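Local coordinates for protein putative peptidase (Chlamydophila abortus, PDB 3CE2) that is a putative zinc-dependent oligopeptidase of the M3B family, thought to degrade a variety of small peptides, at residues Y89-L92 and T93-D97. Numbering follows the deposited sequence.
Sequences YAHL and THDQD
Two donors of T93 converge on the carbonyl oxygen of Y89: the amide T93 N at 3.1 Å and the hydroxyl T93 OG1 at 2.9 Å. They reach Y89 O from opposite faces of its carbonyl plane, and this one oxygen accepts both the helical bond and the side-chain bond. The hydroxyl can fold back because OG1 lies beside its own backbone N, opposite the carbonyl carbon (chi1 -70°). The same OG1 sits over one face of the Y89 ring, offset toward the rim, 3.7 Å from Y89 CE2. This is the close-packed side: Y89 is buried, its ring also meeting those of W36 and Y30, while A90 touches I110 of helix 101-120.

The residues belong to the last turns of the long helix 66-96, and the i to i+4 bonds weaken along them. H94 N to A90 O is nearly linear at the hydrogen (175°). D95 N to H91 O is more bent, and Q96 N to L92 O is weak at 3.4 Å. D97 then departs from helical backbone angles.

Exposure rises on the side of H91, H94 and Q96, all partly exposed. In the H91 pair D95 is the buried member: its OD2 stands over a face of the imidazole, 3.0 Å from H91 NE2, with ring and carboxylate planes 76° apart. OD2 lies above the ring rather than in line with an N-H, and the pair does not qualify as a hydrogen bond. The carboxylate is instead held from outside the helix, by a salt bridge from OD1 to R371 and a hydrogen bond between OD2 and Y375 OH. Q96 brings CG to 3.7 Å from L92 O, and its chain, extended beyond CG, lets OE1 accept a hydrogen bond from W24 NE1, tying the helix end to the N-terminal loop.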
loop_
_atom_site.group_PDB
_atom_site.type_symbol
_atom_site.label_atom_id
_atom_site.label_comp_id
_atom_site.label_asym_id
_atom_site.label_seq_id
_atom_site.Cartn_x
_atom_site.Cartn_y
_atom_site.Cartn_z
ATOM N N TYR A 89 -4.694 -21.339 -4.593
ATOM C CA TYR A 89 -5.147 -22.116 -5.747
ATOM C C TYR A 89 -6.609 -21.830 -6.094
ATOM O O TYR A 89 -6.941 -21.622 -7.252
ATOM C CB TYR A 89 -4.988 -23.610 -5.498
ATOM C CG TYR A 89 -5.463 -24.424 -6.661
ATOM C CD1 TYR A 89 -4.588 -24.774 -7.671
ATOM C CD2 TYR A 89 -6.794 -24.824 -6.769
ATOM C CE1 TYR A 89 -4.997 -25.498 -8.746
ATOM C CE2 TYR A 89 -7.227 -25.551 -7.859
ATOM C CZ TYR A 89 -6.315 -25.887 -8.844
ATOM O OH TYR A 89 -6.680 -26.628 -9.943
ATOM N N ALA A 90 -7.483 -21.845 -5.089
ATOM C CA ALA A 90 -8.908 -21.564 -5.295
ATOM C C ALA A 90 -9.159 -20.122 -5.788
ATOM O O ALA A 90 -9.903 -19.888 -6.751
ATOM C CB ALA A 90 -9.675 -21.833 -4.023
ATOM N N HIS A 91 -8.518 -19.166 -5.126
ATOM C CA HIS A 91 -8.666 -17.742 -5.453
ATOM C C HIS A 91 -8.168 -17.421 -6.871
ATOM O O HIS A 91 -8.795 -16.665 -7.611
ATOM C CB HIS A 91 -7.956 -16.896 -4.385
ATOM C CG HIS A 91 -7.670 -15.494 -4.807
ATOM N ND1 HIS A 91 -6.429 -15.093 -5.275
ATOM C CD2 HIS A 91 -8.458 -14.390 -4.825
ATOM C CE1 HIS A 91 -6.474 -13.808 -5.577
ATOM N NE2 HIS A 91 -7.690 -13.356 -5.308
ATOM N N LEU A 92 -7.040 -18.002 -7.256
ATOM C CA LEU A 92 -6.514 -17.772 -8.588
ATOM C C LEU A 92 -7.482 -18.363 -9.609
ATOM O O LEU A 92 -7.710 -17.766 -10.659
ATOM C CB LEU A 92 -5.133 -18.417 -8.754
ATOM C CG LEU A 92 -3.899 -17.912 -8.011
ATOM C CD1 LEU A 92 -2.681 -18.752 -8.443
ATOM C CD2 LEU A 92 -3.653 -16.434 -8.261
ATOM N N THR A 93 -8.032 -19.543 -9.302
ATOM C CA THR A 93 -8.961 -20.245 -10.200
ATOM C C THR A 93 -10.229 -19.407 -10.413
ATOM O O THR A 93 -10.639 -19.153 -11.542
ATOM C CB THR A 93 -9.320 -21.671 -9.653
ATOM O OG1 THR A 93 -8.173 -22.531 -9.758
ATOM C CG2 THR A 93 -10.488 -22.295 -10.430
ATOM N N HIS A 94 -10.806 -18.957 -9.306
ATOM C CA HIS A 94 -11.934 -18.056 -9.288
ATOM C C HIS A 94 -11.723 -16.801 -10.120
ATOM O O HIS A 94 -12.636 -16.329 -10.769
ATOM C CB HIS A 94 -12.245 -17.690 -7.837
ATOM C CG HIS A 94 -13.262 -16.603 -7.680
ATOM N ND1 HIS A 94 -14.586 -16.761 -8.034
ATOM C CD2 HIS A 94 -13.157 -15.350 -7.172
ATOM C CE1 HIS A 94 -15.249 -15.651 -7.754
ATOM N NE2 HIS A 94 -14.406 -14.779 -7.230
ATOM N N ASP A 95 -10.522 -16.243 -10.108
ATOM C CA ASP A 95 -10.308 -14.974 -10.777
ATOM C C ASP A 95 -10.217 -15.116 -12.288
ATOM O O ASP A 95 -10.312 -14.123 -13.030
ATOM C CB ASP A 95 -9.072 -14.284 -10.218
ATOM C CG ASP A 95 -9.325 -13.644 -8.867
ATOM O OD1 ASP A 95 -10.503 -13.581 -8.450
ATOM O OD2 ASP A 95 -8.348 -13.207 -8.220
ATOM N N GLN A 96 -10.033 -16.349 -12.753
ATOM C CA GLN A 96 -10.023 -16.612 -14.193
ATOM C C GLN A 96 -11.392 -16.354 -14.824
ATOM O O GLN A 96 -11.476 -15.950 -15.990
ATOM C CB GLN A 96 -9.586 -18.044 -14.464
ATOM C CG GLN A 96 -8.100 -18.217 -14.361
ATOM C CD GLN A 96 -7.673 -19.650 -14.128
ATOM O OE1 GLN A 96 -6.492 -19.923 -13.981
ATOM N NE2 GLN A 96 -8.628 -20.562 -14.072
ATOM N N ASP A 97 -12.441 -16.584 -14.025
ATOM C CA ASP A 97 -13.846 -16.440 -14.427
ATOM C C ASP A 97 -14.727 -16.322 -13.177
ATOM O O ASP A 97 -15.048 -17.307 -12.535
ATOM C CB ASP A 97 -14.274 -17.630 -15.295
ATOM C CG ASP A 97 -15.755 -17.595 -15.668
ATOM O OD1 ASP A 97 -16.474 -16.605 -15.346
ATOM O OD2 ASP A 97 -16.203 -18.590 -16.286
#